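Guanylate kinase (Stenotrophomonas maltophilia, PDB 6WCT) catalyses the ATP-dependent phosphorylation of GMP to GDP, with ADP as the second product, and so probably serves to recycle GMP and, indirectly, cGMP. Local coordinates at residues A[55-60]-A[95-100]; A[136-141]-A[171-176]. One frame throughout, in Å; residues are numbered along the deposited sequence.

Contact 1 of 2, residues A[55-60]-A[95-100]; sequences FTSRAM and GDWKGT. With 5GP (guanosine-5'-monophosphate), chain E.
Thr56 and Lys98 run alongside each other on one face of the sheet, a non-hydrogen-bonded pair of two antiparallel strands. The hydroxyl of Thr56 does the touching: OG1, anti to the backbone N (chi1 -174°), gives its hydrogen to Trp97 O at 2.8 Å, almost straight onto the carbonyl oxygen (C=O...OG1 161°). The same hydroxyl oxygen accepts from Arg58 N, closing an ST turn. Trp97 O also takes the amide hydrogen of Ser57, so two donors grip this one carbonyl. Ser57 answers in the other direction, its OG accepting from Trp97 N at 3.2 Å and sitting at the edge of the indole, whose NE1 is hydrogen-bonded to Glu79. At the neighbouring pair, Phe55 and Gly99 exchange two backbone hydrogen bonds, while the Phe55 ring turns to the sheet face packed by helix 75-83.

Lys98 runs past Thr56, its CE 3.1 Å from Thr56 OG1. Lys98 CB lies 3.6 Å from C4 of the guanine. The lysine chain bends at chi2, which sets CD, and again at chi4, which turns NZ toward the ribose and phosphate, though the exact place of NZ is doubtful. From the loop, Arg58 meets the phosphate edge-on: NH2 reaches O1P at 2.9 Å in a nearly straight bond (165°), with phosphorus in the guanidinium plane. NH1 turns back to Ala59 O, which should help fix the group's rotation, and Glu64 forms a salt bridge with NH2. Arg58 CB rests 3.4 Å from Asp96 CG, and a water links Asp96 OD2 to Ala59 N. Lys98 from the small mixed sheet, with Arg58 and Tyr70 from its loops, forms part of the GMP-binding site of this guanylate kinase.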
loop_
_atom_site.group_PDB
_atom_site.type_symbol
_atom_site.label_atom_id
_atom_site.label_comp_id
_atom_site.label_asym_id
_atom_site.label_seq_id
_atom_site.Cartn_x
_atom_site.Cartn_y
_atom_site.Cartn_z
ATOM N N PHE A 55 19.087 -18.262 -9.555
ATOM C CA PHE A 55 19.721 -19.498 -9.993
ATOM C C PHE A 55 18.668 -20.600 -10.057
ATOM O O PHE A 55 17.698 -20.589 -9.301
ATOM C CB PHE A 55 20.843 -19.905 -9.025
ATOM C CG PHE A 55 22.105 -19.110 -9.197
ATOM C CD1 PHE A 55 22.210 -17.827 -8.680
ATOM C CD2 PHE A 55 23.174 -19.635 -9.893
ATOM C CE1 PHE A 55 23.345 -17.087 -8.863
ATOM C CE2 PHE A 55 24.325 -18.902 -10.074
ATOM C CZ PHE A 55 24.401 -17.618 -9.568
ATOM N N THR A 56 18.842 -21.540 -10.987
ATOM C CA THR A 56 17.962 -22.697 -11.043
ATOM C C THR A 56 18.719 -23.846 -11.672
ATOM O O THR A 56 19.560 -23.640 -12.550
ATOM C CB THR A 56 16.685 -22.431 -11.853
ATOM O OG1 THR A 56 15.806 -23.547 -11.744
ATOM C CG2 THR A 56 17.021 -22.258 -13.330
ATOM N N SER A 57 18.423 -25.062 -11.212
ATOM C CA SER A 57 18.967 -26.250 -11.844
ATOM C C SER A 57 17.989 -26.881 -12.821
ATOM O O SER A 57 18.309 -27.916 -13.408
ATOM C CB SER A 57 19.402 -27.277 -10.792
ATOM O OG SER A 57 18.283 -27.779 -10.068
ATOM N N ARG A 58 16.801 -26.304 -12.988
ATOM C CA ARG A 58 15.875 -26.835 -13.975
ATOM C C ARG A 58 16.412 -26.590 -15.384
ATOM O O ARG A 58 17.241 -25.704 -15.622
ATOM C CB ARG A 58 14.477 -26.231 -13.806
ATOM C CG ARG A 58 14.254 -24.835 -14.392
ATOM C CD ARG A 58 12.813 -24.776 -14.892
ATOM N NE ARG A 58 12.247 -23.442 -15.075
ATOM C CZ ARG A 58 12.490 -22.675 -16.131
ATOM N NH1 ARG A 58 13.324 -23.093 -17.077
ATOM N NH2 ARG A 58 11.906 -21.491 -16.242
ATOM N N ALA A 59 15.970 -27.430 -16.312
ATOM C CA ALA A 59 16.399 -27.320 -17.700
ATOM C C ALA A 59 15.841 -26.053 -18.341
ATOM O O ALA A 59 14.742 -25.601 -18.024
ATOM C CB ALA A 59 15.966 -28.555 -18.497
ATOM N N MET A 60 16.613 -25.489 -19.262
ATOM C CA MET A 60 16.194 -24.301 -19.989
ATOM C C MET A 60 15.007 -24.619 -20.888
ATOM O O MET A 60 14.951 -25.675 -21.524
ATOM C CB MET A 60 17.353 -23.790 -20.850
ATOM C CG MET A 60 18.498 -23.157 -20.076
ATOM S SD MET A 60 19.802 -22.591 -21.185
ATOM C CE MET A 60 19.034 -21.076 -21.740
ATOM N N GLY A 95 10.109 -29.798 -8.413
ATOM C CA GLY A 95 11.111 -30.804 -8.729
ATOM C C GLY A 95 12.450 -30.307 -9.236
ATOM O O GLY A 95 13.220 -31.100 -9.786
ATOM N N ASP A 96 12.776 -29.031 -9.026
ATOM C CA ASP A 96 14.105 -28.516 -9.330
ATOM C C ASP A 96 14.452 -27.447 -8.307
ATOM O O ASP A 96 13.580 -26.910 -7.624
ATOM C CB ASP A 96 14.187 -27.928 -10.744
ATOM C CG ASP A 96 14.176 -28.990 -11.831
ATOM O OD1 ASP A 96 15.200 -29.700 -12.009
ATOM O OD2 ASP A 96 13.127 -29.110 -12.510
ATOM N N TRP A 97 15.739 -27.139 -8.217
ATOM C CA TRP A 97 16.220 -26.097 -7.320
ATOM C C TRP A 97 15.986 -24.700 -7.895
ATOM O O TRP A 97 16.186 -24.457 -9.087
ATOM C CB TRP A 97 17.709 -26.278 -7.063
ATOM C CG TRP A 97 18.050 -27.466 -6.231
ATOM C CD1 TRP A 97 18.799 -28.547 -6.613
ATOM C CD2 TRP A 97 17.665 -27.704 -4.876
ATOM N NE1 TRP A 97 18.900 -29.439 -5.578
ATOM C CE2 TRP A 97 18.213 -28.947 -4.499
ATOM C CE3 TRP A 97 16.906 -26.990 -3.943
ATOM C CZ2 TRP A 97 18.025 -29.492 -3.229
ATOM C CZ3 TRP A 97 16.722 -27.529 -2.684
ATOM C CH2 TRP A 97 17.279 -28.770 -2.337
ATOM N N LYS A 98 15.592 -23.776 -7.026
ATOM C CA LYS A 98 15.529 -22.355 -7.326
ATOM C C LYS A 98 16.144 -21.602 -6.155
ATOM O O LYS A 98 16.053 -22.040 -5.007
ATOM C CB LYS A 98 14.085 -21.884 -7.558
ATOM C CG LYS A 98 13.418 -22.465 -8.796
ATOM C CD LYS A 98 13.480 -21.504 -9.963
ATOM C CE LYS A 98 13.103 -22.202 -11.259
ATOM N NZ LYS A 98 11.635 -22.325 -11.419
ATOM N N GLY A 99 16.796 -20.483 -6.451
ATOM C CA GLY A 99 17.485 -19.761 -5.406
ATOM C C GLY A 99 17.919 -18.343 -5.723
ATOM O O GLY A 99 18.309 -18.010 -6.851
ATOM N N THR A 100 17.869 -17.502 -4.697
ATOM C CA THR A 100 18.381 -16.143 -4.745
ATOM C C THR A 100 19.765 -16.159 -4.118
ATOM O O THR A 100 19.904 -16.498 -2.937
ATOM C CB THR A 100 17.482 -15.185 -3.963
ATOM O OG1 THR A 100 16.157 -15.197 -4.499
ATOM C CG2 THR A 100 18.043 -13.784 -4.020
HETATM P P 5GP E . 9.498 -21.203 -13.527
HETATM O O1P 5GP E . 10.389 -20.156 -14.147
HETATM O O2P 5GP E . 8.242 -21.545 -14.328
HETATM O O3P 5GP E . 10.203 -22.482 -13.146
HETATM O "O5'" 5GP E . 9.020 -20.645 -12.134
HETATM C "C5'" 5GP E . 8.508 -21.516 -11.147
HETATM C "C4'" 5GP E . 8.351 -20.786 -9.848
HETATM O "O4'" 5GP E . 9.656 -20.637 -9.231
HETATM C "C3'" 5GP E . 7.782 -19.361 -9.987
HETATM O "O3'" 5GP E . 6.823 -19.116 -8.967
HETATM C "C2'" 5GP E . 8.991 -18.479 -9.712
HETATM O "O2'" 5GP E . 8.689 -17.208 -9.181
HETATM C "C1'" 5GP E . 9.752 -19.337 -8.720
HETATM N N9 5GP E . 11.151 -18.968 -8.577
HETATM C C8 5GP E . 11.913 -18.300 -9.499
HETATM N N7 5GP E . 13.072 -17.921 -9.031
HETATM C C5 5GP E . 13.079 -18.381 -7.724
HETATM C C6 5GP E . 14.036 -18.230 -6.704
HETATM O O6 5GP E . 15.106 -17.632 -6.789
HETATM N N1 5GP E . 13.629 -18.805 -5.512
HETATM C C2 5GP E . 12.432 -19.450 -5.319
HETATM N N2 5GP E . 12.183 -19.926 -4.092
HETATM N N3 5GP E . 11.523 -19.599 -6.278
HETATM C C4 5GP E . 11.904 -19.041 -7.439
HETATM O O HOH W 1 14.117 -29.682 -15.515
#

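Contact 2 of 2, residues A[136-141]-A[171-176]; sequences TVFILP and DEMLHF. With 5GP (guanosine-5'-monophosphate), chain E.
Strand 136-140 passes beside the end region of helix 159-173, with its type I turn from Met173 to Phe176, the CA atoms of Phe138 and Phe176 being 6.2 Å apart. The Phe138 ring lies between the two segments. Its CG is anti to the backbone N (chi1 -156°), and over one face, offset toward the rim, stands CB of Phe176 in a CH-pi contact, 4.2 Å from the ring centroid. The Phe176 ring itself leads away from the strand, toward Val182. At the far end of the Phe138 ring, CZ comes within 3.9 Å of Met173 CA. This strand is an inner one of the five-stranded parallel sheet of the P-loop kinase core, and the contact packs a helix end on that sheet. Met173 crosses the Phe138 side chain at about a right angle, its CG 4.1 Å from CE1; SD continues to Pro141 CD at 3.8 Å and to Leu140 CD2. Ile217 of the second subunit packs on Leu140, and Leu221 of that subunit on Met173. Glu172 extends from the helix to the nucleotide, where OE1 accepts from the ribose O3' of GMP at 2.6 Å while OE2 is held by His94.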
loop_
_atom_site.group_PDB
_atom_site.type_symbol
_atom_site.label_atom_id
_atom_site.label_comp_id
_atom_site.label_asym_id
_atom_site.label_seq_id
_atom_site.Cartn_x
_atom_site.Cartn_y
_atom_site.Cartn_z
ATOM N N THR A 136 5.267 -7.870 0.229
ATOM C CA THR A 136 5.024 -9.051 -0.604
ATOM C C THR A 136 3.705 -8.913 -1.364
ATOM O O THR A 136 2.694 -8.512 -0.786
ATOM C CB THR A 136 5.037 -10.332 0.238
ATOM O OG1 THR A 136 3.934 -10.313 1.136
ATOM C CG2 THR A 136 6.353 -10.444 1.086
ATOM N N VAL A 137 3.733 -9.235 -2.659
ATOM C CA VAL A 137 2.604 -9.071 -3.570
ATOM C C VAL A 137 2.366 -10.376 -4.323
ATOM O O VAL A 137 3.312 -10.980 -4.834
ATOM C CB VAL A 137 2.854 -7.939 -4.589
ATOM C CG1 VAL A 137 1.612 -7.740 -5.493
ATOM C CG2 VAL A 137 3.307 -6.635 -3.890
ATOM N N PHE A 138 1.104 -10.786 -4.452
ATOM C CA PHE A 138 0.783 -11.955 -5.261
ATOM C C PHE A 138 -0.043 -11.530 -6.465
ATOM O O PHE A 138 -0.981 -10.738 -6.339
ATOM C CB PHE A 138 0.010 -13.034 -4.481
ATOM C CG PHE A 138 0.174 -14.417 -5.072
ATOM C CD1 PHE A 138 -0.621 -14.840 -6.118
ATOM C CD2 PHE A 138 1.150 -15.278 -4.595
ATOM C CE1 PHE A 138 -0.446 -16.099 -6.670
ATOM C CE2 PHE A 138 1.325 -16.536 -5.139
ATOM C CZ PHE A 138 0.527 -16.946 -6.180
ATOM N N ILE A 139 0.308 -12.057 -7.633
ATOM C CA ILE A 139 -0.395 -11.713 -8.870
ATOM C C ILE A 139 -1.134 -12.953 -9.333
ATOM O O ILE A 139 -0.535 -14.025 -9.495
ATOM C CB ILE A 139 0.558 -11.158 -9.941
ATOM C CG1 ILE A 139 1.218 -9.872 -9.405
ATOM C CG2 ILE A 139 -0.184 -10.901 -11.240
ATOM C CD1 ILE A 139 2.098 -9.129 -10.388
ATOM N N LEU A 140 -2.443 -12.812 -9.501
ATOM C CA LEU A 140 -3.325 -13.872 -9.930
ATOM C C LEU A 140 -3.699 -13.666 -11.387
ATOM O O LEU A 140 -3.835 -12.521 -11.834
ATOM C CB LEU A 140 -4.610 -13.916 -9.092
ATOM C CG LEU A 140 -4.494 -14.309 -7.608
ATOM C CD1 LEU A 140 -5.875 -14.305 -6.946
ATOM C CD2 LEU A 140 -3.830 -15.669 -7.463
ATOM N N PRO A 141 -3.818 -14.766 -12.125
ATOM C CA PRO A 141 -4.351 -14.699 -13.477
ATOM C C PRO A 141 -5.847 -14.445 -13.442
ATOM O O PRO A 141 -6.513 -14.746 -12.442
ATOM C CB PRO A 141 -4.029 -16.093 -14.050
ATOM C CG PRO A 141 -4.026 -16.975 -12.855
ATOM C CD PRO A 141 -3.420 -16.135 -11.753
ATOM N N ASP A 171 -0.875 -25.234 -7.225
ATOM C CA ASP A 171 -0.135 -25.444 -5.983
ATOM C C ASP A 171 0.479 -24.148 -5.478
ATOM O O ASP A 171 0.498 -23.899 -4.269
ATOM C CB ASP A 171 0.943 -26.509 -6.168
ATOM C CG ASP A 171 0.363 -27.906 -6.388
ATOM O OD1 ASP A 171 -0.741 -28.193 -5.881
ATOM O OD2 ASP A 171 1.018 -28.716 -7.071
ATOM N N GLU A 172 1.009 -23.311 -6.383
ATOM C CA GLU A 172 1.583 -22.045 -5.934
ATOM C C GLU A 172 0.490 -21.107 -5.442
ATOM O O GLU A 172 0.654 -20.452 -4.409
ATOM C CB GLU A 172 2.422 -21.383 -7.041
ATOM C CG GLU A 172 3.793 -22.038 -7.323
ATOM C CD GLU A 172 4.574 -21.343 -8.455
ATOM O OE1 GLU A 172 4.405 -20.113 -8.619
ATOM O OE2 GLU A 172 5.346 -22.019 -9.190
ATOM N N MET A 173 -0.632 -21.041 -6.164
ATOM C CA MET A 173 -1.717 -20.132 -5.825
ATOM C C MET A 173 -2.416 -20.495 -4.519
ATOM O O MET A 173 -3.033 -19.614 -3.906
ATOM C CB MET A 173 -2.743 -20.073 -6.970
ATOM C CG MET A 173 -2.194 -19.437 -8.237
ATOM S SD MET A 173 -3.465 -19.193 -9.508
ATOM C CE MET A 173 -3.787 -20.881 -10.031
ATOM N N LEU A 174 -2.321 -21.753 -4.070
ATOM C CA LEU A 174 -2.918 -22.141 -2.791
ATOM C C LEU A 174 -2.349 -21.342 -1.625
ATOM O O LEU A 174 -2.995 -21.260 -0.573
ATOM C CB LEU A 174 -2.688 -23.628 -2.517
ATOM C CG LEU A 174 -3.538 -24.701 -3.194
ATOM C CD1 LEU A 174 -2.920 -26.065 -2.897
ATOM C CD2 LEU A 174 -4.991 -24.631 -2.701
ATOM N N HIS A 175 -1.159 -20.752 -1.790
ATOM C CA HIS A 175 -0.470 -20.009 -0.740
ATOM C C HIS A 175 -0.593 -18.505 -0.902
ATOM O O HIS A 175 0.201 -17.771 -0.309
ATOM C CB HIS A 175 1.005 -20.398 -0.697
ATOM C CG HIS A 175 1.257 -21.794 -0.219
ATOM N ND1 HIS A 175 1.475 -22.099 1.105
ATOM C CD2 HIS A 175 1.259 -22.973 -0.882
ATOM C CE1 HIS A 175 1.652 -23.400 1.232
ATOM N NE2 HIS A 175 1.510 -23.956 0.043
ATOM N N PHE A 176 -1.529 -18.031 -1.736
ATOM C CA PHE A 176 -1.668 -16.597 -1.970
ATOM C C PHE A 176 -1.949 -15.844 -0.682
ATOM O O PHE A 176 -1.612 -14.663 -0.567
ATOM C CB PHE A 176 -2.802 -16.322 -2.974
ATOM C CG PHE A 176 -4.163 -16.297 -2.332
ATOM C CD1 PHE A 176 -4.825 -17.484 -2.060
ATOM C CD2 PHE A 176 -4.747 -15.101 -1.937
ATOM C CE1 PHE A 176 -6.054 -17.495 -1.427
ATOM C CE2 PHE A 176 -5.972 -15.099 -1.293
ATOM C CZ PHE A 176 -6.631 -16.292 -1.039
HETATM P P 5GP E . 9.498 -21.203 -13.527
HETATM O O1P 5GP E . 10.389 -20.156 -14.147
HETATM O O2P 5GP E . 8.242 -21.545 -14.328
HETATM O O3P 5GP E . 10.203 -22.482 -13.146
HETATM O "O5'" 5GP E . 9.020 -20.645 -12.134
HETATM C "C5'" 5GP E . 8.508 -21.516 -11.147
HETATM C "C4'" 5GP E . 8.351 -20.786 -9.848
HETATM O "O4'" 5GP E . 9.656 -20.637 -9.231
HETATM C "C3'" 5GP E . 7.782 -19.361 -9.987
HETATM O "O3'" 5GP E . 6.823 -19.116 -8.967
HETATM C "C2'" 5GP E . 8.991 -18.479 -9.712
HETATM O "O2'" 5GP E . 8.689 -17.208 -9.181
HETATM C "C1'" 5GP E . 9.752 -19.337 -8.720
HETATM N N9 5GP E . 11.151 -18.968 -8.577
HETATM C C8 5GP E . 11.913 -18.300 -9.499
HETATM N N7 5GP E . 13.072 -17.921 -9.031
HETATM C C5 5GP E . 13.079 -18.381 -7.724
HETATM C C6 5GP E . 14.036 -18.230 -6.704
HETATM O O6 5GP E . 15.106 -17.632 -6.789
HETATM N N1 5GP E . 13.629 -18.805 -5.512
HETATM C C2 5GP E . 12.432 -19.450 -5.319
HETATM N N2 5GP E . 12.183 -19.926 -4.092
HETATM N N3 5GP E . 11.523 -19.599 -6.278
HETATM C C4 5GP E . 11.904 -19.041 -7.439
#

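Contacts 1 and 2 follow one another along the chain and do not touch: their centres are about 19 Å apart and their nearest atoms about 7 Å. Contact 1 supplies groups to the phosphate and along the base; contact 2, where a helix end packs on the core sheet, reaches the ribose through the carboxylate of Glu172 on that helix. GMP thus lies between the small mixed sheet with its loop and the helix packed on the core sheet. Ser31, Ser54, Arg61, Tyr70, Glu89 and Asp120 also hydrogen-bond to it. Contact 2 borders the nucleotide-binding loop, since the nearest side-chain atoms of Met173 and Pro30, part of the predicted ATP site, are about 4 Å apart.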